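Local coordinates for protein (hdlp (histone deacetylase-like protein)) (Aquifex aeolicus, PDB 1C3P) that is a bacterial homologue of histone deacetylases that binds zinc and probably acts as a deacetylase, at residues A[2-7]-A[308-313]; A[170-175]-A[187-192]; A[178-183]-A[208-213]. All coordinates share one frame; numbering follows the deposited sequence.

In the fold
All three contacts belong to an alpha/beta fold built on a parallel sheet, but they sit at different depths. Contact 1 and contact 2 are buried and reach that same sheet on opposite sides of the chain's centre, their centres about 24 Å apart: contact 1 lays helix 299-314 on strand 4-8 through largely apolar and aromatic packing, while contact 2 gathers histidines at the zinc site, one of them a ligand. Contact 3 is partly exposed, about 14 Å from contact 2 between centres; the two share helix 173-179, contact 2 at its start and contact 3 around its end. There backbone hydrogen bonds, water and glycines join a tyrosine ring laid on the loop.

Contact 1. Residues A[2-7]-A[308-313]; sequences KKVKLI and LIWCEL
Trp310 and Val4 make an apolar contact where helix 299-314 packs on strand 4-8 of the parallel sheet, the two short axes running nearly antiparallel at 152° and 9.6 Å apart at their closest. The aromatic part centres on the six-membered ring of Trp310. Leu6 CB stands over one face in a CH-pi contact, 4.0 Å from the ring centroid and 27° off its normal. At the ring's edge, near its plane, Lys5 O lies 3.7 Å from Trp310 CZ3, and Lys35 adds a cation-pi contact with the indole. With CG anti to the backbone N (chi1 180°), the indole is broad enough to reach the strand although its CB does not point there.

Val4 CG1 meets Trp310 CZ3 at 3.8 Å and, in the aliphatic pair, Leu313 CB at 3.9 Å. The other methyl, CG2, lies instead against a helix carbonyl, 3.4 Å from Leu313 O. A short branched valine suits this place, filling the angle between the indole and the helix backbone.

The polar ends turn to other partners: Trp310 NE1 donates to Leu40 O, and Lys5 NZ bonds Lys44 O. Helix and strand therefore meet here mainly through apolar packing, with no polar bond between them, while the indole N-H, which would be costly to bury unpaired, has its acceptor outside the interface.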
loop_
_atom_site.group_PDB
_atom_site.type_symbol
_atom_site.label_atom_id
_atom_site.label_comp_id
_atom_site.label_asym_id
_atom_site.label_seq_id
_atom_site.Cartn_x
_atom_site.Cartn_y
_atom_site.Cartn_z
ATOM N N LYS A 2 -24.585 -3.156 -6.455
ATOM C CA LYS A 2 -23.242 -2.992 -5.823
ATOM C C LYS A 2 -22.632 -1.659 -6.226
ATOM O O LYS A 2 -22.343 -1.443 -7.399
ATOM C CB LYS A 2 -22.314 -4.132 -6.253
ATOM N N LYS A 3 -22.433 -0.770 -5.257
ATOM C CA LYS A 3 -21.841 0.542 -5.538
ATOM C C LYS A 3 -20.324 0.461 -5.375
ATOM O O LYS A 3 -19.824 -0.385 -4.641
ATOM C CB LYS A 3 -22.374 1.597 -4.570
ATOM C CG LYS A 3 -23.886 1.800 -4.607
ATOM C CD LYS A 3 -24.312 2.813 -3.546
ATOM C CE LYS A 3 -25.826 2.983 -3.501
ATOM N NZ LYS A 3 -26.266 3.885 -2.395
ATOM N N VAL A 4 -19.613 1.352 -6.056
ATOM C CA VAL A 4 -18.152 1.400 -5.995
ATOM C C VAL A 4 -17.832 2.707 -5.316
ATOM O O VAL A 4 -18.292 3.768 -5.743
ATOM C CB VAL A 4 -17.524 1.388 -7.398
ATOM C CG1 VAL A 4 -15.993 1.379 -7.282
ATOM C CG2 VAL A 4 -18.010 0.185 -8.172
ATOM N N LYS A 5 -17.019 2.633 -4.269
ATOM C CA LYS A 5 -16.699 3.812 -3.484
ATOM C C LYS A 5 -15.212 4.088 -3.314
ATOM O O LYS A 5 -14.403 3.159 -3.228
ATOM C CB LYS A 5 -17.297 3.636 -2.089
ATOM C CG LYS A 5 -18.810 3.400 -2.047
ATOM C CD LYS A 5 -19.572 4.644 -2.506
ATOM C CE LYS A 5 -21.086 4.465 -2.320
ATOM N NZ LYS A 5 -21.835 5.662 -2.818
ATOM N N LEU A 6 -14.878 5.366 -3.210
ATOM C CA LEU A 6 -13.500 5.768 -2.965
ATOM C C LEU A 6 -13.527 6.473 -1.605
ATOM O O LEU A 6 -14.305 7.395 -1.400
ATOM C CB LEU A 6 -13.018 6.727 -4.048
ATOM C CG LEU A 6 -11.516 7.040 -4.034
ATOM C CD1 LEU A 6 -11.240 8.115 -5.073
ATOM C CD2 LEU A 6 -11.065 7.533 -2.676
ATOM N N ILE A 7 -12.693 6.034 -0.667
ATOM C CA ILE A 7 -12.670 6.660 0.659
ATOM C C ILE A 7 -11.539 7.678 0.681
ATOM O O ILE A 7 -10.387 7.331 0.423
ATOM C CB ILE A 7 -12.416 5.632 1.773
ATOM C CG1 ILE A 7 -13.328 4.428 1.571
ATOM C CG2 ILE A 7 -12.747 6.248 3.146
ATOM C CD1 ILE A 7 -13.250 3.444 2.655
ATOM N N LEU A 308 -5.828 4.487 -12.961
ATOM C CA LEU A 308 -6.163 3.275 -13.713
ATOM C C LEU A 308 -6.980 2.326 -12.828
ATOM O O LEU A 308 -7.956 1.702 -13.274
ATOM C CB LEU A 308 -4.898 2.557 -14.210
ATOM C CG LEU A 308 -4.056 3.280 -15.266
ATOM C CD1 LEU A 308 -2.891 2.383 -15.740
ATOM C CD2 LEU A 308 -4.969 3.640 -16.447
ATOM N N ILE A 309 -6.581 2.211 -11.565
ATOM C CA ILE A 309 -7.299 1.344 -10.643
ATOM C C ILE A 309 -8.723 1.856 -10.448
ATOM O O ILE A 309 -9.675 1.075 -10.451
ATOM C CB ILE A 309 -6.634 1.303 -9.251
ATOM C CG1 ILE A 309 -5.227 0.712 -9.351
ATOM C CG2 ILE A 309 -7.497 0.489 -8.301
ATOM C CD1 ILE A 309 -5.204 -0.719 -9.848
ATOM N N TRP A 310 -8.876 3.166 -10.273
ATOM C CA TRP A 310 -10.221 3.703 -10.055
ATOM C C TRP A 310 -11.107 3.472 -11.287
ATOM O O TRP A 310 -12.274 3.085 -11.160
ATOM C CB TRP A 310 -10.157 5.187 -9.704
ATOM C CG TRP A 310 -11.503 5.777 -9.482
ATOM C CD1 TRP A 310 -12.099 6.748 -10.235
ATOM C CD2 TRP A 310 -12.482 5.362 -8.511
ATOM N NE1 TRP A 310 -13.386 6.958 -9.800
ATOM C CE2 TRP A 310 -13.647 6.121 -8.744
ATOM C CE3 TRP A 310 -12.486 4.421 -7.469
ATOM C CZ2 TRP A 310 -14.807 5.971 -7.974
ATOM C CZ3 TRP A 310 -13.634 4.269 -6.705
ATOM C CH2 TRP A 310 -14.782 5.042 -6.962
ATOM N N CYS A 311 -10.546 3.691 -12.474
ATOM C CA CYS A 311 -11.294 3.467 -13.707
ATOM C C CYS A 311 -11.738 2.008 -13.827
ATOM O O CYS A 311 -12.877 1.750 -14.204
ATOM C CB CYS A 311 -10.468 3.891 -14.939
ATOM S SG CYS A 311 -10.277 5.694 -15.169
ATOM N N GLU A 312 -10.860 1.053 -13.496
ATOM C CA GLU A 312 -11.220 -0.379 -13.550
ATOM C C GLU A 312 -12.390 -0.686 -12.612
ATOM O O GLU A 312 -13.373 -1.321 -12.997
ATOM C CB GLU A 312 -10.065 -1.274 -13.084
ATOM C CG GLU A 312 -9.544 -2.301 -14.068
ATOM C CD GLU A 312 -10.617 -3.142 -14.732
ATOM O OE1 GLU A 312 -11.428 -3.801 -14.043
ATOM O OE2 GLU A 312 -10.634 -3.146 -15.975
ATOM N N LEU A 313 -12.263 -0.261 -11.359
ATOM C CA LEU A 313 -13.302 -0.517 -10.358
ATOM C C LEU A 313 -14.621 0.175 -10.679
ATOM O O LEU A 313 -15.685 -0.433 -10.557
ATOM C CB LEU A 313 -12.844 -0.052 -8.974
ATOM C CG LEU A 313 -11.688 -0.785 -8.293
ATOM C CD1 LEU A 313 -11.357 -0.076 -6.991
ATOM C CD2 LEU A 313 -12.075 -2.227 -8.034
#

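Contact 2. Residues A[170-175]-A[187-192]; sequences HHCDGV and VLSLHQ
His171 and His191 lie side by side and point the same way, their ring planes turned 56° from each other. What rests on the His191 ring is His171 CB, 3.5 Å from its centroid and almost on the ring normal, a CH-pi contact over the centre of the face. His191 holds CG between its backbone N and carbonyl carbon (chi1 46°), which brings the ring under the 170-171 backbone; its CB lies 3.4 Å from His171 N. The ring's rotation is steadied by a bond from His191 ND1 to Gln192 O, at 3.3 Å and nearly straight (165°); the acceptor lies in the ring plane, whereas the donor stands above the carbonyl plane. An alanine in place of His191 would probably leave His171 CB without the ring beneath it, deprive Gln192 O of its imidazole donor and open a gap between loop and strand.

Gln192 approaches His170 differently, its amide plane steeply inclined to the imidazole and NE2 over one face, toward the rim. The amide is anchored by Ala169 O and Lys267 N, and His170 ND1 bonds Asp258 OD2. His170, Asp168 and Asp258 bind zinc in this protein, though none is present in this model, so the Gln192 amide lies against a face of a zinc-binding imidazole. Water 1 joins the backbones, accepting from His171 N and donating to Gln192 O, 2.9 Å from each.

Farther along, Cys172 SG rests against both Ser189 CB (3.6 Å) and Val187 CG1 (3.7 Å), and Val175 CG1 touches Val187 CG2 at 3.9 Å. Cys172 is the N-cap residue of helix 173-179, so the contact ties the loop and first turn of that helix to strand 185-192 within the beta-alpha-beta unit begun by strand 162-166; strand 217-222 flanks His171 and His191 through Asn219.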
loop_
_atom_site.group_PDB
_atom_site.type_symbol
_atom_site.label_atom_id
_atom_site.label_comp_id
_atom_site.label_asym_id
_atom_site.label_seq_id
_atom_site.Cartn_x
_atom_site.Cartn_y
_atom_site.Cartn_z
ATOM N N HIS A 170 7.979 -2.975 -1.329
ATOM C CA HIS A 170 8.693 -3.236 -0.081
ATOM C C HIS A 170 7.878 -4.224 0.741
ATOM O O HIS A 170 6.648 -4.226 0.686
ATOM C CB HIS A 170 8.902 -1.954 0.741
ATOM C CG HIS A 170 9.743 -0.923 0.059
ATOM N ND1 HIS A 170 9.243 -0.048 -0.880
ATOM C CD2 HIS A 170 11.066 -0.650 0.166
ATOM C CE1 HIS A 170 10.222 0.721 -1.323
ATOM N NE2 HIS A 170 11.339 0.376 -0.705
ATOM N N HIS A 171 8.573 -5.055 1.515
ATOM C CA HIS A 171 7.948 -6.071 2.361
ATOM C C HIS A 171 7.098 -5.500 3.506
ATOM O O HIS A 171 7.500 -4.549 4.178
ATOM C CB HIS A 171 9.064 -6.978 2.907
ATOM C CG HIS A 171 8.636 -7.931 3.982
ATOM N ND1 HIS A 171 7.684 -8.908 3.791
ATOM C CD2 HIS A 171 9.067 -8.073 5.260
ATOM C CE1 HIS A 171 7.543 -9.605 4.905
ATOM N NE2 HIS A 171 8.372 -9.119 5.811
ATOM N N CYS A 172 5.917 -6.079 3.712
ATOM C CA CYS A 172 5.016 -5.675 4.793
ATOM C C CYS A 172 5.505 -6.329 6.091
ATOM O O CYS A 172 4.826 -7.181 6.668
ATOM C CB CYS A 172 3.580 -6.141 4.486
ATOM S SG CYS A 172 3.442 -7.860 3.906
ATOM N N ASP A 173 6.672 -5.914 6.572
ATOM C CA ASP A 173 7.218 -6.533 7.770
ATOM C C ASP A 173 6.325 -6.393 8.997
ATOM O O ASP A 173 6.239 -7.312 9.815
ATOM C CB ASP A 173 8.642 -6.021 8.057
ATOM C CG ASP A 173 8.742 -4.509 8.139
ATOM O OD1 ASP A 173 9.840 -4.025 8.504
ATOM O OD2 ASP A 173 7.758 -3.800 7.839
ATOM N N GLY A 174 5.645 -5.253 9.103
ATOM C CA GLY A 174 4.728 -5.028 10.199
ATOM C C GLY A 174 3.593 -6.043 10.140
ATOM O O GLY A 174 3.276 -6.668 11.149
ATOM N N VAL A 175 2.968 -6.207 8.976
ATOM C CA VAL A 175 1.875 -7.180 8.830
ATOM C C VAL A 175 2.386 -8.621 9.051
ATOM O O VAL A 175 1.706 -9.453 9.661
ATOM C CB VAL A 175 1.225 -7.060 7.421
ATOM C CG1 VAL A 175 -0.008 -7.999 7.305
ATOM C CG2 VAL A 175 0.816 -5.607 7.170
ATOM N N VAL A 187 -0.476 -14.230 4.798
ATOM C CA VAL A 187 0.076 -13.020 4.214
ATOM C C VAL A 187 0.984 -13.373 3.054
ATOM O O VAL A 187 1.861 -14.217 3.185
ATOM C CB VAL A 187 0.913 -12.204 5.265
ATOM C CG1 VAL A 187 1.568 -10.984 4.605
ATOM C CG2 VAL A 187 0.025 -11.771 6.420
ATOM N N LEU A 188 0.742 -12.740 1.915
ATOM C CA LEU A 188 1.567 -12.921 0.730
ATOM C C LEU A 188 2.136 -11.576 0.350
ATOM O O LEU A 188 1.401 -10.596 0.197
ATOM C CB LEU A 188 0.754 -13.441 -0.459
ATOM C CG LEU A 188 1.392 -13.308 -1.860
ATOM C CD1 LEU A 188 2.675 -14.129 -1.977
ATOM C CD2 LEU A 188 0.392 -13.762 -2.911
ATOM N N SER A 189 3.445 -11.501 0.208
ATOM C CA SER A 189 4.027 -10.238 -0.217
ATOM C C SER A 189 5.035 -10.422 -1.319
ATOM O O SER A 189 5.884 -11.289 -1.227
ATOM C CB SER A 189 4.735 -9.525 0.940
ATOM O OG SER A 189 5.278 -8.316 0.440
ATOM N N LEU A 190 4.936 -9.625 -2.378
ATOM C CA LEU A 190 5.960 -9.661 -3.411
ATOM C C LEU A 190 6.686 -8.348 -3.102
ATOM O O LEU A 190 6.047 -7.357 -2.772
ATOM C CB LEU A 190 5.410 -9.581 -4.843
ATOM C CG LEU A 190 4.265 -10.412 -5.416
ATOM C CD1 LEU A 190 4.534 -10.592 -6.902
ATOM C CD2 LEU A 190 4.132 -11.731 -4.743
ATOM N N HIS A 191 8.004 -8.322 -3.218
ATOM C CA HIS A 191 8.735 -7.105 -2.894
ATOM C C HIS A 191 10.201 -7.201 -3.294
ATOM O O HIS A 191 10.680 -8.280 -3.652
ATOM C CB HIS A 191 8.599 -6.849 -1.390
ATOM C CG HIS A 191 8.834 -8.078 -0.557
ATOM N ND1 HIS A 191 10.089 -8.593 -0.302
ATOM C CD2 HIS A 191 7.956 -8.929 0.023
ATOM C CE1 HIS A 191 9.973 -9.707 0.403
ATOM N NE2 HIS A 191 8.688 -9.931 0.614
ATOM N N GLN A 192 10.892 -6.059 -3.286
ATOM C CA GLN A 192 12.326 -6.038 -3.609
ATOM C C GLN A 192 12.979 -6.874 -2.530
ATOM O O GLN A 192 12.590 -6.791 -1.366
ATOM C CB GLN A 192 12.904 -4.626 -3.510
ATOM C CG GLN A 192 12.291 -3.609 -4.430
ATOM C CD GLN A 192 12.708 -2.210 -4.038
ATOM O OE1 GLN A 192 13.766 -1.705 -4.457
ATOM N NE2 GLN A 192 11.907 -1.588 -3.176
HETATM O O HOH W 1 11.380 -5.077 0.698
#

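Contact 3. Residues A[178-183]-A[208-213]; sequences AFYDTD and IGEGKG
Tyr180 O accepts a hydrogen bond from Glu210 N at 3.1 Å. It joins the type I beta turn of residues 179-182, where the chain leaves helix 173-179, to the loop between strands 185-192 and 217-222. Water 2 lies close to both Tyr180 O and Gly213 O, and a weak bond from Gly213 N to Asp181 O (3.4 Å) adds a second direct link.

Glycines let the backbones come this close. A side chain on Gly213 would run into Tyr180 O and Thr182 N, and one on Gly209 would strike Gly213 O. Asp183 packs its CB against Lys212 O at 3.4 Å; the charged ends of Asp183 and Lys212 stay apart, as polar residues at a partly exposed loop can. Asp183 N is buried here without a partner.

Outward, the Tyr180 ring, with CG anti to the backbone N (chi1 -151°), lies flat along the loop, while the Glu210 side chain crosses it at about a right angle, CB 3.8 Å from Tyr180 CD1. Gly209 CA sits over the centre of the ring in a CH-pi contact, 3.4 Å from its centroid and 15° off the normal.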
loop_
_atom_site.group_PDB
_atom_site.type_symbol
_atom_site.label_atom_id
_atom_site.label_comp_id
_atom_site.label_asym_id
_atom_site.label_seq_id
_atom_site.Cartn_x
_atom_site.Cartn_y
_atom_site.Cartn_z
ATOM N N ALA A 178 2.704 -9.304 12.740
ATOM C CA ALA A 178 1.372 -9.321 13.337
ATOM C C ALA A 178 0.618 -10.653 13.243
ATOM O O ALA A 178 -0.137 -11.022 14.151
ATOM C CB ALA A 178 0.531 -8.206 12.729
ATOM N N PHE A 179 0.822 -11.382 12.155
ATOM C CA PHE A 179 0.108 -12.635 11.952
ATOM C C PHE A 179 0.997 -13.831 11.716
ATOM O O PHE A 179 0.533 -14.877 11.250
ATOM C CB PHE A 179 -0.839 -12.453 10.775
ATOM C CG PHE A 179 -1.745 -11.289 10.954
ATOM C CD1 PHE A 179 -1.529 -10.098 10.257
ATOM C CD2 PHE A 179 -2.747 -11.336 11.918
ATOM C CE1 PHE A 179 -2.305 -8.958 10.528
ATOM C CE2 PHE A 179 -3.526 -10.202 12.197
ATOM C CZ PHE A 179 -3.298 -9.011 11.498
ATOM N N TYR A 180 2.263 -13.676 12.073
ATOM C CA TYR A 180 3.258 -14.709 11.867
ATOM C C TYR A 180 2.913 -16.011 12.582
ATOM O O TYR A 180 3.205 -17.108 12.087
ATOM C CB TYR A 180 4.610 -14.214 12.370
ATOM C CG TYR A 180 5.755 -14.828 11.627
ATOM C CD1 TYR A 180 6.765 -15.509 12.298
ATOM C CD2 TYR A 180 5.848 -14.691 10.230
ATOM C CE1 TYR A 180 7.839 -16.038 11.612
ATOM C CE2 TYR A 180 6.918 -15.216 9.533
ATOM C CZ TYR A 180 7.914 -15.889 10.234
ATOM O OH TYR A 180 8.983 -16.408 9.563
ATOM N N ASP A 181 2.285 -15.853 13.741
ATOM C CA ASP A 181 1.881 -16.930 14.642
ATOM C C ASP A 181 0.528 -17.629 14.410
ATOM O O ASP A 181 0.219 -18.630 15.067
ATOM C CB ASP A 181 1.947 -16.356 16.072
ATOM C CG ASP A 181 0.863 -16.880 16.977
ATOM O OD1 ASP A 181 -0.329 -16.704 16.646
ATOM O OD2 ASP A 181 1.199 -17.452 18.035
ATOM N N THR A 182 -0.281 -17.132 13.486
ATOM C CA THR A 182 -1.584 -17.748 13.283
ATOM C C THR A 182 -1.865 -18.311 11.905
ATOM O O THR A 182 -1.322 -17.851 10.910
ATOM C CB THR A 182 -2.728 -16.751 13.641
ATOM O OG1 THR A 182 -3.992 -17.371 13.409
ATOM C CG2 THR A 182 -2.646 -15.489 12.785
ATOM N N ASP A 183 -2.741 -19.304 11.854
ATOM C CA ASP A 183 -3.120 -19.918 10.594
ATOM C C ASP A 183 -4.459 -19.346 10.139
ATOM O O ASP A 183 -5.034 -19.792 9.151
ATOM C CB ASP A 183 -3.204 -21.445 10.758
ATOM C CG ASP A 183 -4.309 -21.874 11.706
ATOM O OD1 ASP A 183 -4.470 -21.233 12.764
ATOM O OD2 ASP A 183 -5.009 -22.867 11.404
ATOM N N ILE A 208 8.434 -18.309 6.683
ATOM C CA ILE A 208 7.118 -18.837 6.356
ATOM C C ILE A 208 6.189 -18.952 7.553
ATOM O O ILE A 208 5.188 -19.647 7.505
ATOM C CB ILE A 208 7.239 -20.219 5.645
ATOM C CG1 ILE A 208 8.133 -20.099 4.411
ATOM C CG2 ILE A 208 5.877 -20.704 5.193
ATOM C CD1 ILE A 208 8.338 -21.393 3.663
ATOM N N GLY A 209 6.510 -18.263 8.639
ATOM C CA GLY A 209 5.628 -18.339 9.785
ATOM C C GLY A 209 6.245 -19.118 10.924
ATOM O O GLY A 209 7.374 -19.604 10.813
ATOM N N GLU A 210 5.464 -19.281 11.987
ATOM C CA GLU A 210 5.917 -19.938 13.203
ATOM C C GLU A 210 4.721 -20.592 13.895
ATOM O O GLU A 210 3.589 -20.086 13.829
ATOM C CB GLU A 210 6.513 -18.840 14.083
ATOM C CG GLU A 210 7.315 -19.233 15.284
ATOM C CD GLU A 210 7.912 -17.996 15.945
ATOM O OE1 GLU A 210 7.130 -17.109 16.361
ATOM O OE2 GLU A 210 9.157 -17.903 16.033
ATOM N N GLY A 211 4.967 -21.716 14.562
ATOM C CA GLY A 211 3.898 -22.400 15.268
ATOM C C GLY A 211 2.734 -22.753 14.367
ATOM O O GLY A 211 2.937 -23.276 13.283
ATOM N N LYS A 212 1.515 -22.474 14.822
ATOM C CA LYS A 212 0.319 -22.761 14.037
ATOM C C LYS A 212 0.370 -22.044 12.689
ATOM O O LYS A 212 -0.166 -22.531 11.688
ATOM C CB LYS A 212 -0.931 -22.312 14.798
ATOM C CG LYS A 212 -1.137 -22.993 16.144
ATOM C CD LYS A 212 -1.334 -24.492 15.986
ATOM C CE LYS A 212 -1.542 -25.182 17.328
ATOM N NZ LYS A 212 -2.746 -24.678 18.047
ATOM N N GLY A 213 1.036 -20.894 12.662
ATOM C CA GLY A 213 1.133 -20.128 11.430
ATOM C C GLY A 213 2.262 -20.503 10.485
ATOM O O GLY A 213 2.449 -19.859 9.459
HETATM O O HOH W 2 1.853 -17.249 9.458
#